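Local coordinates for lysozyme inhibitor LprI-like N-terminal domain-containing protein (Burkholderia thailandensis, PDB 6AR7) that is of unknown function but belongs to the LprI lysozyme-inhibitor family and may inhibit lysozyme, at residues Q54-E59 with E123-L128. Numbering follows the deposited sequence.
Sequences QQWQGE and ERALAL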
loop_
_atom_site.group_PDB
_atom_site.type_symbol
_atom_site.label_atom_id
_atom_site.label_comp_id
_atom_site.label_asym_id
_atom_site.label_seq_id
_atom_site.Cartn_x
_atom_site.Cartn_y
_atom_site.Cartn_z
ATOM N N GLN A 54 2.882 12.391 5.177
ATOM C CA GLN A 54 1.713 13.124 5.648
ATOM C C GLN A 54 1.032 13.870 4.503
ATOM O O GLN A 54 -0.199 13.931 4.438
ATOM C CB GLN A 54 2.125 14.115 6.740
ATOM C CG GLN A 54 2.511 13.490 8.073
ATOM C CD GLN A 54 3.155 14.509 9.010
ATOM O OE1 GLN A 54 2.573 15.553 9.297
ATOM N NE2 GLN A 54 4.360 14.206 9.485
ATOM N N GLN A 55 1.818 14.460 3.599
ATOM C CA GLN A 55 1.230 15.154 2.458
ATOM C C GLN A 55 0.513 14.171 1.540
ATOM O O GLN A 55 -0.613 14.443 1.105
ATOM C CB GLN A 55 2.309 15.942 1.722
ATOM C CG GLN A 55 2.777 17.149 2.562
ATOM C CD GLN A 55 4.054 17.757 2.060
ATOM O OE1 GLN A 55 4.308 17.782 0.866
ATOM N NE2 GLN A 55 4.862 18.272 2.974
ATOM N N TRP A 56 1.112 12.995 1.296
ATOM C CA TRP A 56 0.411 11.977 0.519
ATOM C C TRP A 56 -0.872 11.528 1.209
ATOM O O TRP A 56 -1.854 11.217 0.535
ATOM C CB TRP A 56 1.314 10.776 0.258
ATOM C CG TRP A 56 2.225 11.026 -0.867
ATOM C CD1 TRP A 56 3.586 11.155 -0.808
ATOM C CD2 TRP A 56 1.858 11.256 -2.239
ATOM N NE1 TRP A 56 4.090 11.429 -2.064
ATOM C CE2 TRP A 56 3.048 11.497 -2.955
ATOM C CE3 TRP A 56 0.640 11.270 -2.927
ATOM C CZ2 TRP A 56 3.061 11.727 -4.321
ATOM C CZ3 TRP A 56 0.655 11.500 -4.287
ATOM C CH2 TRP A 56 1.857 11.730 -4.971
ATOM N N GLN A 57 -0.886 11.471 2.539
ATOM C CA GLN A 57 -2.116 11.095 3.220
ATOM C C GLN A 57 -3.201 12.151 2.993
ATOM O O GLN A 57 -4.384 11.825 2.846
ATOM C CB GLN A 57 -1.843 10.878 4.705
ATOM C CG GLN A 57 -3.093 10.514 5.526
ATOM C CD GLN A 57 -3.771 9.248 5.032
ATOM O OE1 GLN A 57 -3.139 8.197 4.930
ATOM N NE2 GLN A 57 -5.067 9.341 4.731
ATOM N N GLY A 58 -2.816 13.418 2.916
ATOM C CA GLY A 58 -3.789 14.430 2.541
ATOM C C GLY A 58 -4.332 14.214 1.141
ATOM O O GLY A 58 -5.512 14.470 0.875
ATOM N N GLU A 59 -3.486 13.728 0.225
ATOM C CA GLU A 59 -3.974 13.475 -1.126
ATOM C C GLU A 59 -4.866 12.241 -1.171
ATOM O O GLU A 59 -5.800 12.179 -1.982
ATOM C CB GLU A 59 -2.805 13.341 -2.100
ATOM C CG GLU A 59 -2.059 14.660 -2.272
ATOM C CD GLU A 59 -2.998 15.786 -2.696
ATOM O OE1 GLU A 59 -3.587 15.676 -3.795
ATOM O OE2 GLU A 59 -3.171 16.758 -1.918
ATOM N N GLU A 123 1.023 5.194 -2.861
ATOM C CA GLU A 123 0.325 4.269 -3.754
ATOM C C GLU A 123 -1.194 4.403 -3.640
ATOM O O GLU A 123 -1.902 4.429 -4.653
ATOM C CB GLU A 123 0.764 2.820 -3.469
ATOM C CG GLU A 123 2.120 2.463 -4.078
ATOM C CD GLU A 123 2.791 1.219 -3.462
ATOM O OE1 GLU A 123 2.185 0.537 -2.611
ATOM O OE2 GLU A 123 3.946 0.924 -3.835
ATOM N N ARG A 124 -1.720 4.467 -2.417
ATOM C CA ARG A 124 -3.167 4.574 -2.267
ATOM C C ARG A 124 -3.680 5.867 -2.887
ATOM O O ARG A 124 -4.712 5.871 -3.561
ATOM C CB ARG A 124 -3.556 4.473 -0.795
ATOM C CG ARG A 124 -5.065 4.488 -0.549
ATOM C CD ARG A 124 -5.818 3.411 -1.362
ATOM N NE ARG A 124 -7.215 3.354 -0.943
ATOM C CZ ARG A 124 -8.154 2.622 -1.529
ATOM N NH1 ARG A 124 -7.855 1.861 -2.583
ATOM N NH2 ARG A 124 -9.394 2.657 -1.065
ATOM N N ALA A 125 -2.945 6.966 -2.711
ATOM C CA ALA A 125 -3.357 8.242 -3.290
ATOM C C ALA A 125 -3.461 8.165 -4.809
ATOM O O ALA A 125 -4.433 8.646 -5.401
ATOM C CB ALA A 125 -2.363 9.340 -2.889
ATOM N N LEU A 126 -2.464 7.563 -5.459
ATOM C CA LEU A 126 -2.438 7.525 -6.917
ATOM C C LEU A 126 -3.566 6.664 -7.479
ATOM O O LEU A 126 -4.123 6.971 -8.538
ATOM C CB LEU A 126 -1.088 7.005 -7.401
ATOM C CG LEU A 126 0.120 7.875 -7.070
ATOM C CD1 LEU A 126 1.400 7.130 -7.443
ATOM C CD2 LEU A 126 0.011 9.216 -7.804
ATOM N N ALA A 127 -3.892 5.570 -6.795
ATOM C CA ALA A 127 -5.000 4.723 -7.223
ATOM C C ALA A 127 -6.327 5.456 -7.110
ATOM O O ALA A 127 -7.163 5.380 -8.019
ATOM C CB ALA A 127 -5.026 3.439 -6.390
ATOM N N LEU A 128 -6.543 6.155 -5.993
ATOM C CA LEU A 128 -7.770 6.922 -5.829
ATOM C C LEU A 128 -7.852 8.022 -6.874
ATOM O O LEU A 128 -8.919 8.257 -7.461
ATOM C CB LEU A 128 -7.819 7.500 -4.416
ATOM C CG LEU A 128 -8.076 6.464 -3.320
ATOM C CD1 LEU A 128 -7.761 7.037 -1.986
ATOM C CD2 LEU A 128 -9.553 6.074 -3.351
#
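The methyl of Ala-125 points toward helix 42-70 and meets the six-membered ring of Trp-56, CB lying 3.6 Å from CE3 and 4.0 Å from CZ3. The indole reaches this position because its CG stands beside the backbone N, anti to the carbonyl carbon (chi1 -81°), which swings the ring across to helix 107-136, where Leu-118 and Val-121 continue its packing. The same methyl sits 3.9 Å from Trp-56 O and 4.1 Å from Glu-59 CB, so one CB fills the notch between two residues nearly a helical turn apart. The segments run nearly parallel, at 25°, with their axes 8.5 Å apart at closest approach, consistent with so small a side chain between them. Toward Leu-126 and Glu-59 the packing thins. At this exposed margin Leu-126 CD2 approaches Trp-56 CH2 obliquely at 4.2 Å, and Glu-59 contributes only its aliphatic base, its bent chain taking the carboxylate to a salt bridge with Arg-129, further along helix 107-136. The indole NE1 instead turns to Asp-27 of helix 25-34, which should help to hold the ring's rotation. Between the segments cohesion is thus apolar; the salt bridge adds a charged link between the same helices, and the indole N-H ties the pair to a third.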